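Local atomic coordinates of dimethyladenosine transferase, putative (Plasmodium falciparum, PDB entry 2H1R), a protein that probably transfers methyl groups from S-adenosyl-L-methionine to adenine bases of ribosomal RNA. Residues G29-I34 with T57-P62; S42-L47 with L132-V137. One frame throughout, in Å; residues are numbered along the deposited sequence.

Contact 1 (G29-I34 with T57-P62); sequences GILDKI and TVKLLP
Lys59 reaches from the short helix 57-60 to the side of helix 28-38 and meets Asp32 and Leu31 there, the first through its charge and the second through its methylenes. The polar part is a single salt bridge, in which NZ of Lys59 donates to OD1 of Asp32 at 2.8 Å. The ammonium approaches almost in line with the C-O bond of OD1, so OD1 alone takes the bond and the carboxylate is not gripped by both oxygens. The two side chains cross at about a right angle. Asp32 starts out pointing away from helix 57-60, and its carboxylate turns back to the lysine; a short acid on the exposed side of the helix suits this place, where the charges meet near the surface.

The apolar part lies beneath the charges. CE of Lys59 rests 3.8 Å from CB of Leu31, and CD of the lysine lies 4.0 Å from CD1 of the same leucine. Bends at its third and fourth torsions (chi3 72°, chi4 71°) fold the lysine chain, bringing its methylenes against the leucine while NZ turns to the acid. Lysine fits a boundary of this kind because it has both a long aliphatic stem and a charged end. Leu31, buried and directed at the other helix, offers the stem a hydrocarbon surface.

With the nearest backbones, at CA of Leu31 and CA of Lys59, 8.3 Å apart, side chains alone span the gap between the helices. Helix 28-38 turns Ile30 and Ile34 to Ile191 of strand 189-196, whereas helix 57-60 places Val58 on helix 74-86, and Thr57 OG1 is hydrogen-bonded to Glu48 in strand 45-49.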
ATOM      1  N   GLY A  29       7.652  -9.984 -23.919  1.00 25.32           N
ATOM      2  CA  GLY A  29       8.540  -8.912 -23.521  1.00 24.43           C
ATOM      3  C   GLY A  29       8.142  -8.265 -22.200  1.00 24.15           C
ATOM      4  O   GLY A  29       8.997  -7.816 -21.451  1.00 24.19           O
ATOM      5  N   ILE A  30       6.843  -8.192 -21.914  1.00 23.42           N
ATOM      6  CA  ILE A  30       6.393  -7.681 -20.587  1.00 23.15           C
ATOM      7  C   ILE A  30       6.752  -8.676 -19.449  1.00 22.24           C
ATOM      8  O   ILE A  30       7.196  -8.283 -18.367  1.00 20.92           O
ATOM      9  CB  ILE A  30       4.824  -7.402 -20.554  1.00 23.25           C
ATOM     10  CG1 ILE A  30       4.372  -6.460 -21.680  1.00 25.34           C
ATOM     11  CG2 ILE A  30       4.360  -6.852 -19.201  1.00 21.93           C
ATOM     12  CD1 ILE A  30       5.056  -5.153 -21.735  1.00 27.00           C
ATOM     13  N   LEU A  31       6.509  -9.961 -19.670  1.00 22.60           N
ATOM     14  CA  LEU A  31       6.946 -10.950 -18.696  1.00 23.43           C
ATOM     15  C   LEU A  31       8.423 -10.819 -18.362  1.00 22.58           C
ATOM     16  O   LEU A  31       8.808 -10.946 -17.187  1.00 21.97           O
ATOM     17  CB  LEU A  31       6.641 -12.368 -19.162  1.00 23.87           C
ATOM     18  CG  LEU A  31       5.182 -12.666 -19.501  1.00 24.76           C
ATOM     19  CD1 LEU A  31       4.975 -14.164 -19.638  1.00 28.56           C
ATOM     20  CD2 LEU A  31       4.302 -12.151 -18.421  1.00 27.41           C
ATOM     21  N   ASP A  32       9.255 -10.594 -19.384  1.00 23.26           N
ATOM     22  CA  ASP A  32      10.691 -10.375 -19.171  1.00 24.91           C
ATOM     23  C   ASP A  32      10.983  -9.190 -18.261  1.00 23.71           C
ATOM     24  O   ASP A  32      11.887  -9.238 -17.428  1.00 23.83           O
ATOM     25  CB  ASP A  32      11.438 -10.194 -20.500  1.00 25.77           C
ATOM     26  CG  ASP A  32      11.702 -11.510 -21.211  1.00 32.29           C
ATOM     27  OD1 ASP A  32      11.485 -12.585 -20.602  1.00 36.44           O
ATOM     28  OD2 ASP A  32      12.128 -11.463 -22.391  1.00 38.40           O
ATOM     29  N   LYS A  33      10.200  -8.122 -18.411  1.00 24.01           N
ATOM     30  CA  LYS A  33      10.383  -6.918 -17.598  1.00 23.12           C
ATOM     31  C   LYS A  33       9.987  -7.175 -16.146  1.00 22.39           C
ATOM     32  O   LYS A  33      10.621  -6.642 -15.230  1.00 20.84           O
ATOM     33  CB  LYS A  33       9.527  -5.785 -18.149  1.00 24.40           C
ATOM     34  CG  LYS A  33       9.967  -5.309 -19.538  1.00 27.08           C
ATOM     35  CD  LYS A  33       9.427  -3.935 -19.863  1.00 35.94           C
ATOM     36  CE  LYS A  33      10.191  -2.866 -19.083  1.00 41.48           C
ATOM     37  NZ  LYS A  33      10.153  -1.531 -19.761  1.00 47.46           N
ATOM     38  N   ILE A  34       8.928  -7.962 -15.946  1.00 21.63           N
ATOM     39  CA  ILE A  34       8.489  -8.332 -14.586  1.00 22.51           C
ATOM     40  C   ILE A  34       9.642  -9.066 -13.875  1.00 23.75           C
ATOM     41  O   ILE A  34      10.013  -8.743 -12.748  1.00 23.37           O
ATOM     42  CB  ILE A  34       7.199  -9.190 -14.662  1.00 22.64           C
ATOM     43  CG1 ILE A  34       6.006  -8.293 -15.026  1.00 20.20           C
ATOM     44  CG2 ILE A  34       6.875  -9.935 -13.352  1.00 23.72           C
ATOM     45  CD1 ILE A  34       4.722  -9.069 -15.417  1.00 20.78           C
ATOM     46  N   THR A  57       4.257 -18.021 -14.455  1.00 22.92           N
ATOM     47  CA  THR A  57       4.608 -19.118 -13.527  1.00 25.11           C
ATOM     48  C   THR A  57       5.829 -19.921 -13.976  1.00 24.87           C
ATOM     49  O   THR A  57       6.773 -20.139 -13.192  1.00 25.47           O
ATOM     50  CB  THR A  57       3.437 -20.087 -13.328  1.00 25.23           C
ATOM     51  OG1 THR A  57       2.257 -19.344 -13.044  1.00 27.29           O
ATOM     52  CG2 THR A  57       3.701 -21.028 -12.123  1.00 26.97           C
ATOM     53  N   VAL A  58       5.824 -20.349 -15.234  1.00 24.24           N
ATOM     54  CA  VAL A  58       6.895 -21.188 -15.746  1.00 25.27           C
ATOM     55  C   VAL A  58       8.236 -20.447 -15.789  1.00 25.33           C
ATOM     56  O   VAL A  58       9.304 -21.073 -15.797  1.00 25.76           O
ATOM     57  CB  VAL A  58       6.520 -21.843 -17.112  1.00 25.68           C
ATOM     58  CG1 VAL A  58       5.246 -22.710 -16.959  1.00 27.30           C
ATOM     59  CG2 VAL A  58       6.351 -20.806 -18.240  1.00 25.93           C
ATOM     60  N   LYS A  59       8.185 -19.110 -15.780  1.00 24.16           N
ATOM     61  CA  LYS A  59       9.405 -18.317 -15.810  1.00 24.03           C
ATOM     62  C   LYS A  59       9.926 -18.063 -14.411  1.00 22.38           C
ATOM     63  O   LYS A  59      11.143 -17.819 -14.232  1.00 22.33           O
ATOM     64  CB  LYS A  59       9.186 -16.968 -16.523  1.00 24.00           C
ATOM     65  CG  LYS A  59       8.966 -17.067 -18.031  1.00 26.95           C
ATOM     66  CD  LYS A  59       8.523 -15.723 -18.606  1.00 28.38           C
ATOM     67  CE  LYS A  59       9.644 -14.682 -18.641  1.00 32.42           C
ATOM     68  NZ  LYS A  59      10.655 -15.045 -19.676  1.00 36.54           N
ATOM     69  N   LEU A  60       9.011 -18.071 -13.438  1.00 20.51           N
ATOM     70  CA  LEU A  60       9.343 -17.891 -12.002  1.00 22.15           C
ATOM     71  C   LEU A  60       9.996 -19.120 -11.345  1.00 21.91           C
ATOM     72  O   LEU A  60      10.925 -18.998 -10.564  1.00 22.10           O
ATOM     73  CB  LEU A  60       8.078 -17.532 -11.197  1.00 21.46           C
ATOM     74  CG  LEU A  60       7.403 -16.170 -11.490  1.00 22.52           C
ATOM     75  CD1 LEU A  60       6.042 -16.170 -10.830  1.00 21.14           C
ATOM     76  CD2 LEU A  60       8.249 -15.018 -10.989  1.00 21.83           C
ATOM     77  N   LEU A  61       9.464 -20.281 -11.660  1.00 21.58           N
ATOM     78  CA  LEU A  61       9.858 -21.563 -11.038  1.00 22.15           C
ATOM     79  C   LEU A  61      11.376 -21.951 -11.065  1.00 22.88           C
ATOM     80  O   LEU A  61      11.910 -22.425 -10.058  1.00 23.55           O
ATOM     81  CB  LEU A  61       8.974 -22.675 -11.605  1.00 21.91           C
ATOM     82  CG  LEU A  61       7.508 -22.713 -11.140  1.00 21.79           C
ATOM     83  CD1 LEU A  61       6.671 -23.547 -12.047  1.00 22.43           C
ATOM     84  CD2 LEU A  61       7.440 -23.241  -9.701  1.00 21.87           C
ATOM     85  N   PRO A  62      12.046 -21.811 -12.211  1.00 23.57           N
ATOM     86  CA  PRO A  62      13.508 -22.037 -12.246  1.00 24.24           C
ATOM     87  C   PRO A  62      14.319 -20.962 -11.509  1.00 24.69           C
ATOM     88  O   PRO A  62      15.498 -21.187 -11.214  1.00 24.18           O
ATOM     89  CB  PRO A  62      13.820 -22.071 -13.747  1.00 24.79           C
ATOM     90  CG  PRO A  62      12.715 -21.225 -14.355  1.00 24.51           C
ATOM     91  CD  PRO A  62      11.507 -21.508 -13.559  1.00 23.89           C
TER

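Contact 2 (S42-L47 with L132-V137); sequences SSDIVL and LFKCAV
The chain of Lys134 is extended, with chi3 (-156°) the least straight of its torsions from chi2 outward, and it carries its ammonium group from just before strand 135-141 across to Asp44. The acid meets it with CG set beside its own backbone N (chi1 -77°), the carboxylate directed at the lysine. The lysine chain comes in roughly perpendicular to the aspartate side chain, and it spans backbones whose closest CA atoms, those of Asp44 and Lys134, are 9.1 Å apart. A lysine has the length for such a gap; an aspartate keeps the acid close to its own chain.

The resulting salt bridge joins NZ of Lys134 to OD1 of Asp44 at 2.7 Å. The donor uses the syn lone pair of OD1, on the side of the other oxygen, yet NZ remains 3.6 Å from OD2 of Asp44, so the bond is essentially to one oxygen. OD2 has another role: it accepts a hydrogen bond from the backbone N of Lys41, which ties the carboxylate to the chain just before the segment. A water modelled beside OD2 is implausibly close to it, so its placement is doubtful, and its link to NZ of Lys134 is weak. Asp44 is buried while Lys134 is exposed, and the nearby ammonium and backbone N-H would be expected to favour the charged form of the acid.

The bridge lies by the N-terminal ends of two parallel strands, 45-49 and 135-141, which are not neighbours in the mixed sheet: strand 109-113 runs between them. Asp44 touches Val109 of that middle strand, and Ala136 packs on Cys110. On the far side of strand 135-141, Cys135 and Val137 meet Ile195 and Ile191 of strand 189-196.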
ATOM      1  N   SER A  42      17.410 -17.893  -5.690  1.00 26.75           N
ATOM      2  CA  SER A  42      16.951 -19.297  -5.506  1.00 27.26           C
ATOM      3  C   SER A  42      16.588 -19.644  -4.065  1.00 26.99           C
ATOM      4  O   SER A  42      16.061 -20.725  -3.790  1.00 27.30           O
ATOM      5  CB  SER A  42      17.973 -20.295  -6.053  1.00 28.44           C
ATOM      6  OG  SER A  42      19.130 -20.184  -5.270  1.00 31.95           O
ATOM      7  N   SER A  43      16.860 -18.730  -3.142  1.00 25.97           N
ATOM      8  CA  SER A  43      16.403 -18.905  -1.765  1.00 27.45           C
ATOM      9  C   SER A  43      15.031 -18.262  -1.507  1.00 26.78           C
ATOM     10  O   SER A  43      14.489 -18.423  -0.437  1.00 27.68           O
ATOM     11  CB  SER A  43      17.424 -18.319  -0.800  1.00 27.50           C
ATOM     12  OG  SER A  43      17.756 -16.993  -1.189  1.00 29.86           O
ATOM     13  N   ASP A  44      14.500 -17.521  -2.481  1.00 26.50           N
ATOM     14  CA  ASP A  44      13.229 -16.742  -2.333  1.00 25.21           C
ATOM     15  C   ASP A  44      11.985 -17.585  -2.578  1.00 23.46           C
ATOM     16  O   ASP A  44      11.918 -18.320  -3.559  1.00 23.92           O
ATOM     17  CB  ASP A  44      13.191 -15.583  -3.349  1.00 24.78           C
ATOM     18  CG  ASP A  44      14.058 -14.400  -2.948  1.00 28.21           C
ATOM     19  OD1 ASP A  44      14.338 -14.261  -1.723  1.00 28.30           O
ATOM     20  OD2 ASP A  44      14.429 -13.585  -3.846  1.00 28.63           O
ATOM     21  N   ILE A  45      10.990 -17.462  -1.714  1.00 22.13           N
ATOM     22  CA  ILE A  45       9.622 -17.949  -1.981  1.00 22.87           C
ATOM     23  C   ILE A  45       8.871 -16.823  -2.724  1.00 23.50           C
ATOM     24  O   ILE A  45       8.870 -15.657  -2.252  1.00 23.18           O
ATOM     25  CB  ILE A  45       8.864 -18.266  -0.668  1.00 22.42           C
ATOM     26  CG1 ILE A  45       9.576 -19.414   0.092  1.00 26.35           C
ATOM     27  CG2 ILE A  45       7.350 -18.559  -0.928  1.00 22.66           C
ATOM     28  CD1 ILE A  45       9.136 -19.574   1.525  1.00 29.72           C
ATOM     29  N   VAL A  46       8.247 -17.168  -3.858  1.00 23.30           N
ATOM     30  CA  VAL A  46       7.511 -16.203  -4.673  1.00 22.58           C
ATOM     31  C   VAL A  46       5.999 -16.493  -4.507  1.00 23.24           C
ATOM     32  O   VAL A  46       5.548 -17.634  -4.700  1.00 22.70           O
ATOM     33  CB  VAL A  46       7.954 -16.278  -6.169  1.00 23.01           C
ATOM     34  CG1 VAL A  46       7.093 -15.372  -7.062  1.00 23.55           C
ATOM     35  CG2 VAL A  46       9.425 -15.880  -6.339  1.00 19.68           C
ATOM     36  N   LEU A  47       5.225 -15.463  -4.145  1.00 22.83           N
ATOM     37  CA  LEU A  47       3.753 -15.528  -4.171  1.00 23.73           C
ATOM     38  C   LEU A  47       3.271 -14.941  -5.499  1.00 24.55           C
ATOM     39  O   LEU A  47       3.581 -13.776  -5.830  1.00 25.23           O
ATOM     40  CB  LEU A  47       3.152 -14.705  -3.005  1.00 23.83           C
ATOM     41  CG  LEU A  47       1.619 -14.608  -2.914  1.00 23.54           C
ATOM     42  CD1 LEU A  47       0.998 -15.972  -2.662  1.00 28.14           C
ATOM     43  CD2 LEU A  47       1.249 -13.631  -1.803  1.00 25.88           C
ATOM     44  N   LEU A 132       7.839  -8.961   6.911  1.00 30.83           N
ATOM     45  CA  LEU A 132       8.021  -8.057   5.782  1.00 31.12           C
ATOM     46  C   LEU A 132       8.612  -8.841   4.627  1.00 30.63           C
ATOM     47  O   LEU A 132       9.378  -9.784   4.831  1.00 30.40           O
ATOM     48  CB  LEU A 132       8.923  -6.883   6.144  1.00 31.11           C
ATOM     49  CG  LEU A 132       8.343  -5.614   6.794  1.00 33.80           C
ATOM     50  CD1 LEU A 132       7.242  -5.882   7.829  1.00 30.86           C
ATOM     51  CD2 LEU A 132       9.452  -4.757   7.389  1.00 31.82           C
ATOM     52  N   PHE A 133       8.223  -8.461   3.418  1.00 30.64           N
ATOM     53  CA  PHE A 133       8.664  -9.130   2.201  1.00 29.14           C
ATOM     54  C   PHE A 133       9.713  -8.250   1.525  1.00 28.46           C
ATOM     55  O   PHE A 133       9.911  -7.093   1.929  1.00 27.64           O
ATOM     56  CB  PHE A 133       7.456  -9.444   1.304  1.00 28.54           C
ATOM     57  CG  PHE A 133       6.669  -8.234   0.907  1.00 29.35           C
ATOM     58  CD1 PHE A 133       7.072  -7.453  -0.182  1.00 28.09           C
ATOM     59  CD2 PHE A 133       5.518  -7.862   1.620  1.00 28.53           C
ATOM     60  CE1 PHE A 133       6.355  -6.314  -0.556  1.00 28.54           C
ATOM     61  CE2 PHE A 133       4.792  -6.728   1.248  1.00 30.49           C
ATOM     62  CZ  PHE A 133       5.208  -5.956   0.159  1.00 29.39           C
ATOM     63  N   LYS A 134      10.435  -8.805   0.548  1.00 27.13           N
ATOM     64  CA  LYS A 134      11.569  -8.088  -0.038  1.00 26.95           C
ATOM     65  C   LYS A 134      11.098  -7.129  -1.128  1.00 25.70           C
ATOM     66  O   LYS A 134      11.609  -6.005  -1.259  1.00 24.91           O
ATOM     67  CB  LYS A 134      12.524  -9.062  -0.705  1.00 27.49           C
ATOM     68  CG  LYS A 134      13.540  -9.736   0.165  1.00 33.28           C
ATOM     69  CD  LYS A 134      14.516 -10.502  -0.746  1.00 36.82           C
ATOM     70  CE  LYS A 134      15.201 -11.649   0.009  1.00 40.61           C
ATOM     71  NZ  LYS A 134      16.171 -12.432  -0.863  1.00 39.86           N
ATOM     72  N   CYS A 135      10.193  -7.617  -1.977  1.00 25.16           N
ATOM     73  CA  CYS A 135       9.648  -6.781  -3.039  1.00 25.57           C
ATOM     74  C   CYS A 135       8.392  -7.334  -3.672  1.00 23.96           C
ATOM     75  O   CYS A 135       8.103  -8.505  -3.557  1.00 22.49           O
ATOM     76  CB  CYS A 135      10.723  -6.461  -4.080  1.00 26.70           C
ATOM     77  SG  CYS A 135      10.587  -7.167  -5.685  1.00 35.99           S
ATOM     78  N   ALA A 136       7.629  -6.463  -4.316  1.00 22.83           N
ATOM     79  CA  ALA A 136       6.406  -6.862  -4.994  1.00 22.42           C
ATOM     80  C   ALA A 136       6.394  -6.181  -6.358  1.00 21.74           C
ATOM     81  O   ALA A 136       6.700  -5.009  -6.444  1.00 22.91           O
ATOM     82  CB  ALA A 136       5.157  -6.443  -4.160  1.00 22.25           C
ATOM     83  N   VAL A 137       6.076  -6.916  -7.413  1.00 21.77           N
ATOM     84  CA  VAL A 137       5.962  -6.353  -8.761  1.00 20.70           C
ATOM     85  C   VAL A 137       4.477  -6.536  -9.126  1.00 20.57           C
ATOM     86  O   VAL A 137       3.972  -7.663  -9.216  1.00 19.53           O
ATOM     87  CB  VAL A 137       6.914  -7.033  -9.748  1.00 21.41           C
ATOM     88  CG1 VAL A 137       6.855  -6.345 -11.106  1.00 20.38           C
ATOM     89  CG2 VAL A 137       8.382  -6.995  -9.189  1.00 21.25           C
TER
HETATM   90  O   HOH W   1      15.351 -11.351  -4.076  1.00 41.52           O

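In the fold
Contact 1 and contact 2 have centres 14 Å apart and belong to the same methyltransferase domain, whose mixed sheet has the Rossmann-like strand order 3-2-1-4-5-7-6 of class I enzymes. Their segments alternate along the chain, helix 28-38 leading into strand 45-49 and that strand into helix 57-60. They also touch: Leu60 CD1 packs 4.0 Å from Val46 CG1, and Ile34 CG2 lies 4.2 Å from Val137 CG1, so helix 57-60 packs on strand 45-49 and helix 28-38 on strand 135-141. Leu31 comes within about 4 Å, side chain to side chain, of Leu25, a predicted S-adenosyl-L-methionine-binding residue; contact 2 lies away from the predicted cofactor site.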